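Local coordinates for putative sugar phosphate isomerase (PDB 3L2H) that is a cupin-family metal-binding protein that probably acts as a sugar phosphate isomerase, at the interface of chains A and B and the interface of chains A and C. Sequence-based numbering; all coordinates share one arbitrary frame. Chains: chain A/B/C, Putative sugar phosphate isomerase.

Contacts 1 and 2 are twin patches of the two-fold interface between chains A and B, related by exchange of the chains. The centres of their C-alpha atoms lie about 11 Å apart. Each pairs strand 144-149 of one chain with strand 136-141 and the 153-155 segment of the other. Contact 3 belongs to a separate interface, between chains A and C. Its C-alpha centre is about 28 Å from that of contact 1 and about 25 Å from that of contact 2. Chain A thus meets two neighbours through different surfaces, which could build the deposited four-chain assembly. The structure alone does not show that it is biological.

Contact 1: the interface of chains A and B. Residues chain A 66, 137, 139, 153, 155; chain B 144, 146, 148.
An antiparallel strand pairing near the C-terminal end of this cupin protein joins the two chains, with A:Val155 bridged to B:Asn146. A:Arg137 and A:Tyr139 reach from strand 136-141 to the side-chain oxygen of B:Asn146. The guanidinium NH1 of A:Arg137 is 2.8 Å from B:Asn146 OD1. It lies in the amide plane, on a lone pair of that oxygen. The phenol OH of A:Tyr139 donates to the same OD1 at 2.6 Å, tilted 26° from the carbonyl plane. The phenol ring meets this oxygen at its edge and stands nearly upright to the amide. A:Arg137 NH1 also forms a salt bridge with B:Glu144 OE2 at 3.0 Å, coming from above the carboxylate plane. From the same face, B:Asn146 ND2 donates to OE2, which is likely to keep the amide from flipping. A bend at chi3 of A:Arg137 (-73°) turns the guanidinium toward both acceptors. The other carboxylate oxygen, B:Glu144 OE1, is linked through waters to A:Arg137 NH2 and A:His66 ND1. A:Ile153 CG2 packs over one face of the amide, 3.5 Å from B:Asn146 CG. The site lies where strand 144-149 of chain B meets strands 136-141 and 154-155 of chain A.

Contact 2: the interface of chains A and B. Residues chain A 144-146; chain B 137, 139, 153, 155, 159.
A:Glu144 has CG anti to the backbone N (chi1 176°) and an extended chain, which carries its carboxylate out to the guanidinium of B:Arg137. In A:Asn146, CG sits beside the backbone N (chi1 -78°), and the amide points the same way as the side chain of B:Val155. Both residues belong to strand 144-149 of this cupin-family chain, which pairs antiparallel with chain B at B:Val155. B:Arg137 comes from the opposite direction and offers its edge. NH1 donates to A:Asn146 OD1 at 2.9 Å and to A:Glu144 OE2 at 3.0 Å, with both acceptors close to the guanidinium plane. The amide lies almost flat with the guanidinium, whereas the carboxylate is turned 62° from it. B:Tyr139 OH is the second donor to OD1, at 2.7 Å. CG of B:Arg137 rests over one face of that phenol ring, toward its rim. On the other branch of the amide, A:Asn146 ND2 donates to A:Glu144 OE2 on its anti side and, from above the carbonyl plane, to the backbone A:Trp145 O. A leucine in place of A:Asn146 would probably leave B:Tyr139 OH and B:Arg137 NH1 without their shared acceptor and the carboxylate of A:Glu144 less firmly positioned. B:Ile153 CG2 presses against A:Asn146 CG at 3.5 Å. A water joins A:Glu144 OE1 to B:Arg137 NH2.

Contact 3: the interface of chains A and C. Residues chain A 42-46; chain C 69-70, 122.
C:Glu69 reaches across to the loop before strand 46-53 of chain A and grips its backbone with both carboxylate oxygens. Chain A buries 89 Å² of its surface, more than for any other residue here. OE2 accepts from A:Arg44 N at 2.8 Å, in a nearly straight bond (174° at H). OE1 accepts from A:His45 N, also at 2.8 Å. Both donors come on the syn sides of the carboxylate, so it forks two successive amides. A weak third bond runs from A:Met46 N, of a selenomethionine, to OE1. The chain of C:Glu69 is extended beyond CG (chi2 179°), which gives it this reach. A:His45 flanks the carboxylate with CD2, 3.4 Å from OE2, its ring turned 54° from the carboxylate plane. A:His45 CB packs on the amide of C:Gln122, 3.5 Å from NE2. C:Gln122 OE1 accepts from C:Glu69 N at 3.0 Å, a bond within chain C that is likely to steady the base of the glutamate. A:Met46 CE caps the backbone at C:Glu69 and at the next residue, C:Glu70, the probable metal-ligand glutamate of cupin motif 1. A:Leu43 CD2 lies along the C:Glu69 chain. If the pairing holds in solution, this docking probably fixes chain C against chain A next to the metal-site segment.

Contact 1: the interface of chains A and B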
loop_
_atom_site.group_PDB
_atom_site.type_symbol
_atom_site.label_atom_id
_atom_site.label_comp_id
_atom_site.label_asym_id
_atom_site.label_seq_id
_atom_site.Cartn_x
_atom_site.Cartn_y
_atom_site.Cartn_z
ATOM N N HIS A 66 -15.540 -3.882 1.991
ATOM C CA HIS A 66 -14.977 -2.776 2.759
ATOM C C HIS A 66 -13.747 -2.114 2.112
ATOM O O HIS A 66 -13.508 -0.933 2.359
ATOM C CB HIS A 66 -14.578 -3.257 4.159
ATOM C CG HIS A 66 -15.737 -3.677 5.027
ATOM N ND1 HIS A 66 -15.766 -3.439 6.391
ATOM C CD2 HIS A 66 -16.887 -4.328 4.736
ATOM C CE1 HIS A 66 -16.893 -3.920 6.896
ATOM N NE2 HIS A 66 -17.598 -4.457 5.910
ATOM N N ARG A 137 -19.429 -12.215 8.252
ATOM C CA ARG A 137 -18.361 -11.359 7.797
ATOM C C ARG A 137 -17.154 -12.213 7.444
ATOM O O ARG A 137 -16.777 -13.116 8.216
ATOM C CB ARG A 137 -18.030 -10.365 8.893
ATOM C CG ARG A 137 -16.794 -9.550 8.642
ATOM C CD ARG A 137 -16.726 -8.363 9.593
ATOM N NE ARG A 137 -17.684 -7.353 9.216
ATOM C CZ ARG A 137 -17.832 -6.177 9.799
ATOM N NH1 ARG A 137 -17.122 -5.812 10.858
ATOM N NH2 ARG A 137 -18.718 -5.336 9.307
ATOM N N TYR A 139 -13.163 -12.110 6.758
ATOM C CA TYR A 139 -11.928 -11.375 6.775
ATOM C C TYR A 139 -10.959 -12.167 5.877
ATOM O O TYR A 139 -10.679 -13.373 6.155
ATOM C CB TYR A 139 -11.360 -11.235 8.182
ATOM C CG TYR A 139 -12.309 -10.696 9.240
ATOM C CD1 TYR A 139 -12.327 -9.339 9.561
ATOM C CD2 TYR A 139 -13.153 -11.546 9.931
ATOM C CE1 TYR A 139 -13.156 -8.841 10.499
ATOM C CE2 TYR A 139 -14.004 -11.063 10.905
ATOM C CZ TYR A 139 -14.007 -9.695 11.188
ATOM O OH TYR A 139 -14.854 -9.204 12.159
ATOM N N ILE A 153 -18.894 -11.337 16.809
ATOM C CA ILE A 153 -17.929 -10.277 16.690
ATOM C C ILE A 153 -18.140 -9.263 17.792
ATOM O O ILE A 153 -19.206 -8.711 17.923
ATOM C CB ILE A 153 -18.038 -9.559 15.337
ATOM C CG1 ILE A 153 -17.735 -10.514 14.184
ATOM C CG2 ILE A 153 -17.072 -8.352 15.272
ATOM C CD1 ILE A 153 -18.060 -9.949 12.821
ATOM N N VAL A 155 -17.457 -5.745 18.747
ATOM C CA VAL A 155 -17.023 -4.502 18.132
ATOM C C VAL A 155 -16.544 -3.580 19.244
ATOM O O VAL A 155 -17.344 -3.094 20.030
ATOM C CB VAL A 155 -18.154 -3.858 17.320
ATOM C CG1 VAL A 155 -17.632 -2.637 16.580
ATOM C CG2 VAL A 155 -18.771 -4.892 16.331
ATOM N N GLU B 144 -12.162 0.419 12.902
ATOM C CA GLU B 144 -13.074 -0.598 13.400
ATOM C C GLU B 144 -12.247 -1.734 14.023
ATOM O O GLU B 144 -11.388 -2.320 13.383
ATOM C CB GLU B 144 -14.015 -1.115 12.314
ATOM C CG GLU B 144 -14.847 -2.264 12.839
ATOM C CD GLU B 144 -16.112 -2.576 12.072
ATOM O OE1 GLU B 144 -16.311 -2.048 10.938
ATOM O OE2 GLU B 144 -16.899 -3.387 12.618
ATOM N N ASN B 146 -12.483 -5.394 15.758
ATOM C CA ASN B 146 -13.330 -6.570 15.874
ATOM C C ASN B 146 -12.585 -7.673 16.619
ATOM O O ASN B 146 -11.581 -8.170 16.110
ATOM C CB ASN B 146 -13.698 -7.105 14.487
ATOM C CG ASN B 146 -14.707 -6.276 13.724
ATOM O OD1 ASN B 146 -15.011 -6.646 12.580
ATOM N ND2 ASN B 146 -15.278 -5.205 14.332
ATOM N N VAL B 148 -12.598 -11.454 18.217
ATOM C CA VAL B 148 -13.304 -12.692 18.004
ATOM C C VAL B 148 -12.609 -13.854 18.706
ATOM O O VAL B 148 -11.375 -14.004 18.612
ATOM C CB VAL B 148 -13.411 -13.008 16.500
ATOM C CG1 VAL B 148 -14.256 -14.281 16.256
ATOM C CG2 VAL B 148 -13.976 -11.798 15.705
HETATM O O HOH W 1 -14.091 -3.036 8.786
HETATM O O HOH W 2 -18.682 -2.428 9.712
#

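Contact 2: the interface of chains A and B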
loop_
_atom_site.group_PDB
_atom_site.type_symbol
_atom_site.label_atom_id
_atom_site.label_comp_id
_atom_site.label_asym_id
_atom_site.label_seq_id
_atom_site.Cartn_x
_atom_site.Cartn_y
_atom_site.Cartn_z
ATOM N N GLU A 144 -5.382 -16.142 3.757
ATOM C CA GLU A 144 -6.110 -16.744 4.856
ATOM C C GLU A 144 -7.530 -16.178 4.858
ATOM O O GLU A 144 -7.720 -14.941 4.870
ATOM C CB GLU A 144 -5.440 -16.526 6.194
ATOM C CG GLU A 144 -6.303 -17.103 7.293
ATOM C CD GLU A 144 -5.594 -17.309 8.622
ATOM O OE1 GLU A 144 -4.345 -17.139 8.643
ATOM O OE2 GLU A 144 -6.302 -17.657 9.644
ATOM N N TRP A 145 -8.512 -17.069 4.759
ATOM C CA TRP A 145 -9.911 -16.702 4.824
ATOM C C TRP A 145 -10.483 -17.095 6.196
ATOM O O TRP A 145 -10.362 -18.249 6.632
ATOM C CB TRP A 145 -10.693 -17.407 3.738
ATOM C CG TRP A 145 -10.426 -16.985 2.337
ATOM C CD1 TRP A 145 -9.233 -16.683 1.769
ATOM C CD2 TRP A 145 -11.394 -16.931 1.295
ATOM N NE1 TRP A 145 -9.409 -16.381 0.441
ATOM C CE2 TRP A 145 -10.731 -16.529 0.129
ATOM C CE3 TRP A 145 -12.770 -17.167 1.247
ATOM C CZ2 TRP A 145 -11.392 -16.357 -1.082
ATOM C CZ3 TRP A 145 -13.448 -16.980 0.034
ATOM C CH2 TRP A 145 -12.747 -16.586 -1.108
ATOM N N ASN A 146 -11.099 -16.124 6.853
ATOM C CA ASN A 146 -11.690 -16.271 8.168
ATOM C C ASN A 146 -13.143 -15.817 8.104
ATOM O O ASN A 146 -13.399 -14.622 7.963
ATOM C CB ASN A 146 -10.991 -15.382 9.167
ATOM C CG ASN A 146 -9.643 -15.916 9.652
ATOM O OD1 ASN A 146 -9.025 -15.270 10.498
ATOM N ND2 ASN A 146 -9.216 -17.102 9.180
ATOM N N ARG B 137 -8.609 -13.335 18.598
ATOM C CA ARG B 137 -8.006 -12.636 17.480
ATOM C C ARG B 137 -8.678 -11.280 17.313
ATOM O O ARG B 137 -9.920 -11.194 17.367
ATOM C CB ARG B 137 -8.196 -13.425 16.209
ATOM C CG ARG B 137 -7.678 -12.738 14.944
ATOM C CD ARG B 137 -7.494 -13.739 13.811
ATOM N NE ARG B 137 -6.338 -14.616 14.021
ATOM C CZ ARG B 137 -5.952 -15.562 13.158
ATOM N NH1 ARG B 137 -6.637 -15.794 12.031
ATOM N NH2 ARG B 137 -4.865 -16.271 13.406
ATOM N N TYR B 139 -9.179 -8.186 14.704
ATOM C CA TYR B 139 -9.096 -7.652 13.367
ATOM C C TYR B 139 -9.292 -6.151 13.504
ATOM O O TYR B 139 -10.350 -5.690 13.905
ATOM C CB TYR B 139 -10.151 -8.226 12.460
ATOM C CG TYR B 139 -10.188 -9.737 12.377
ATOM C CD1 TYR B 139 -9.451 -10.437 11.426
ATOM C CD2 TYR B 139 -11.008 -10.460 13.226
ATOM C CE1 TYR B 139 -9.553 -11.853 11.348
ATOM C CE2 TYR B 139 -11.091 -11.815 13.148
ATOM C CZ TYR B 139 -10.375 -12.507 12.220
ATOM O OH TYR B 139 -10.552 -13.859 12.218
ATOM N N ILE B 153 -13.983 -18.780 14.738
ATOM C CA ILE B 153 -13.458 -18.489 13.401
ATOM C C ILE B 153 -13.454 -19.714 12.512
ATOM O O ILE B 153 -12.821 -20.725 12.831
ATOM C CB ILE B 153 -12.009 -17.957 13.468
ATOM C CG1 ILE B 153 -11.958 -16.693 14.318
ATOM C CG2 ILE B 153 -11.440 -17.729 12.046
ATOM C CD1 ILE B 153 -10.576 -16.203 14.662
ATOM N N VAL B 155 -11.935 -21.162 9.457
ATOM C CA VAL B 155 -10.786 -20.933 8.559
ATOM C C VAL B 155 -11.071 -21.649 7.271
ATOM O O VAL B 155 -11.004 -22.865 7.219
ATOM C CB VAL B 155 -9.470 -21.410 9.175
ATOM C CG1 VAL B 155 -8.274 -21.026 8.309
ATOM C CG2 VAL B 155 -9.311 -20.813 10.562
ATOM N N PRO B 159 -2.584 -19.745 3.766
ATOM C CA PRO B 159 -1.521 -19.591 2.750
ATOM C C PRO B 159 -0.307 -20.507 2.983
ATOM O O PRO B 159 -0.413 -21.733 2.833
ATOM C CB PRO B 159 -1.123 -18.112 2.892
ATOM C CG PRO B 159 -1.432 -17.771 4.398
ATOM C CD PRO B 159 -2.328 -18.894 4.953
HETATM O O HOH W 3 -3.288 -17.494 11.172
#

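Contact 3: the interface of chains A and C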
loop_
_atom_site.group_PDB
_atom_site.type_symbol
_atom_site.label_atom_id
_atom_site.label_comp_id
_atom_site.label_asym_id
_atom_site.label_seq_id
_atom_site.Cartn_x
_atom_site.Cartn_y
_atom_site.Cartn_z
ATOM N N GLY A 42 -2.560 -11.849 -17.774
ATOM C CA GLY A 42 -1.611 -11.657 -16.684
ATOM C C GLY A 42 -1.792 -10.442 -15.782
ATOM O O GLY A 42 -0.871 -10.084 -15.074
ATOM N N LEU A 43 -2.964 -9.819 -15.786
ATOM C CA LEU A 43 -3.279 -8.773 -14.813
ATOM C C LEU A 43 -3.322 -9.378 -13.430
ATOM O O LEU A 43 -3.865 -10.465 -13.232
ATOM C CB LEU A 43 -4.612 -8.095 -15.115
ATOM C CG LEU A 43 -4.787 -7.359 -16.431
ATOM C CD1 LEU A 43 -6.174 -6.636 -16.445
ATOM C CD2 LEU A 43 -3.617 -6.387 -16.669
ATOM N N ARG A 44 -2.757 -8.674 -12.466
ATOM C CA ARG A 44 -2.686 -9.183 -11.108
ATOM C C ARG A 44 -3.276 -8.262 -10.068
ATOM O O ARG A 44 -3.428 -8.668 -8.928
ATOM C CB ARG A 44 -1.218 -9.441 -10.767
ATOM C CG ARG A 44 -0.597 -10.557 -11.630
ATOM C CD ARG A 44 0.864 -10.714 -11.352
ATOM N NE ARG A 44 1.130 -11.522 -10.170
ATOM C CZ ARG A 44 1.323 -11.067 -8.935
ATOM N NH1 ARG A 44 1.255 -9.759 -8.653
ATOM N NH2 ARG A 44 1.580 -11.943 -7.960
ATOM N N HIS A 45 -3.579 -7.021 -10.429
ATOM C CA HIS A 45 -4.136 -6.061 -9.453
ATOM C C HIS A 45 -5.553 -5.697 -9.699
ATOM O O HIS A 45 -6.174 -5.034 -8.887
ATOM C CB HIS A 45 -3.273 -4.845 -9.474
ATOM C CG HIS A 45 -1.865 -5.167 -9.097
ATOM N ND1 HIS A 45 -1.504 -5.503 -7.809
ATOM C CD2 HIS A 45 -0.743 -5.264 -9.847
ATOM C CE1 HIS A 45 -0.196 -5.749 -7.778
ATOM N NE2 HIS A 45 0.290 -5.585 -9.006
HETATM N N MSE A 46 -6.068 -6.088 -10.847
HETATM C CA MSE A 46 -7.502 -6.014 -11.035
HETATM C C MSE A 46 -8.009 -7.287 -11.696
HETATM O O MSE A 46 -7.259 -8.034 -12.359
HETATM C CB MSE A 46 -7.922 -4.742 -11.797
HETATM C CG MSE A 46 -7.229 -4.475 -13.096
HETATM SE SE MSE A 46 -7.363 -2.593 -13.651
HETATM C CE MSE A 46 -6.443 -2.941 -15.212
ATOM N N GLU C 69 -1.910 -0.930 -13.795
ATOM C CA GLU C 69 -2.461 -1.789 -14.821
ATOM C C GLU C 69 -3.527 -1.008 -15.590
ATOM O O GLU C 69 -4.117 -0.076 -15.058
ATOM C CB GLU C 69 -3.030 -3.066 -14.198
ATOM C CG GLU C 69 -1.904 -4.054 -13.822
ATOM C CD GLU C 69 -2.385 -5.337 -13.171
ATOM O OE1 GLU C 69 -3.571 -5.473 -12.788
ATOM O OE2 GLU C 69 -1.525 -6.216 -12.975
ATOM N N GLU C 70 -3.773 -1.448 -16.813
ATOM C CA GLU C 70 -4.657 -0.827 -17.760
ATOM C C GLU C 70 -5.194 -1.873 -18.695
ATOM O O GLU C 70 -4.482 -2.838 -19.014
ATOM C CB GLU C 70 -3.795 0.149 -18.610
ATOM C CG GLU C 70 -4.547 1.064 -19.329
ATOM C CD GLU C 70 -3.734 2.081 -20.173
ATOM O OE1 GLU C 70 -2.515 1.930 -20.535
ATOM O OE2 GLU C 70 -4.415 3.035 -20.512
ATOM N N GLN C 122 -6.105 0.989 -13.104
ATOM C CA GLN C 122 -5.918 1.310 -11.693
ATOM C C GLN C 122 -5.701 2.776 -11.545
ATOM O O GLN C 122 -5.157 3.416 -12.449
ATOM C CB GLN C 122 -4.657 0.667 -11.151
ATOM C CG GLN C 122 -4.755 -0.741 -10.839
ATOM C CD GLN C 122 -3.454 -1.281 -10.259
ATOM O OE1 GLN C 122 -2.532 -1.648 -11.002
ATOM N NE2 GLN C 122 -3.417 -1.414 -8.951
#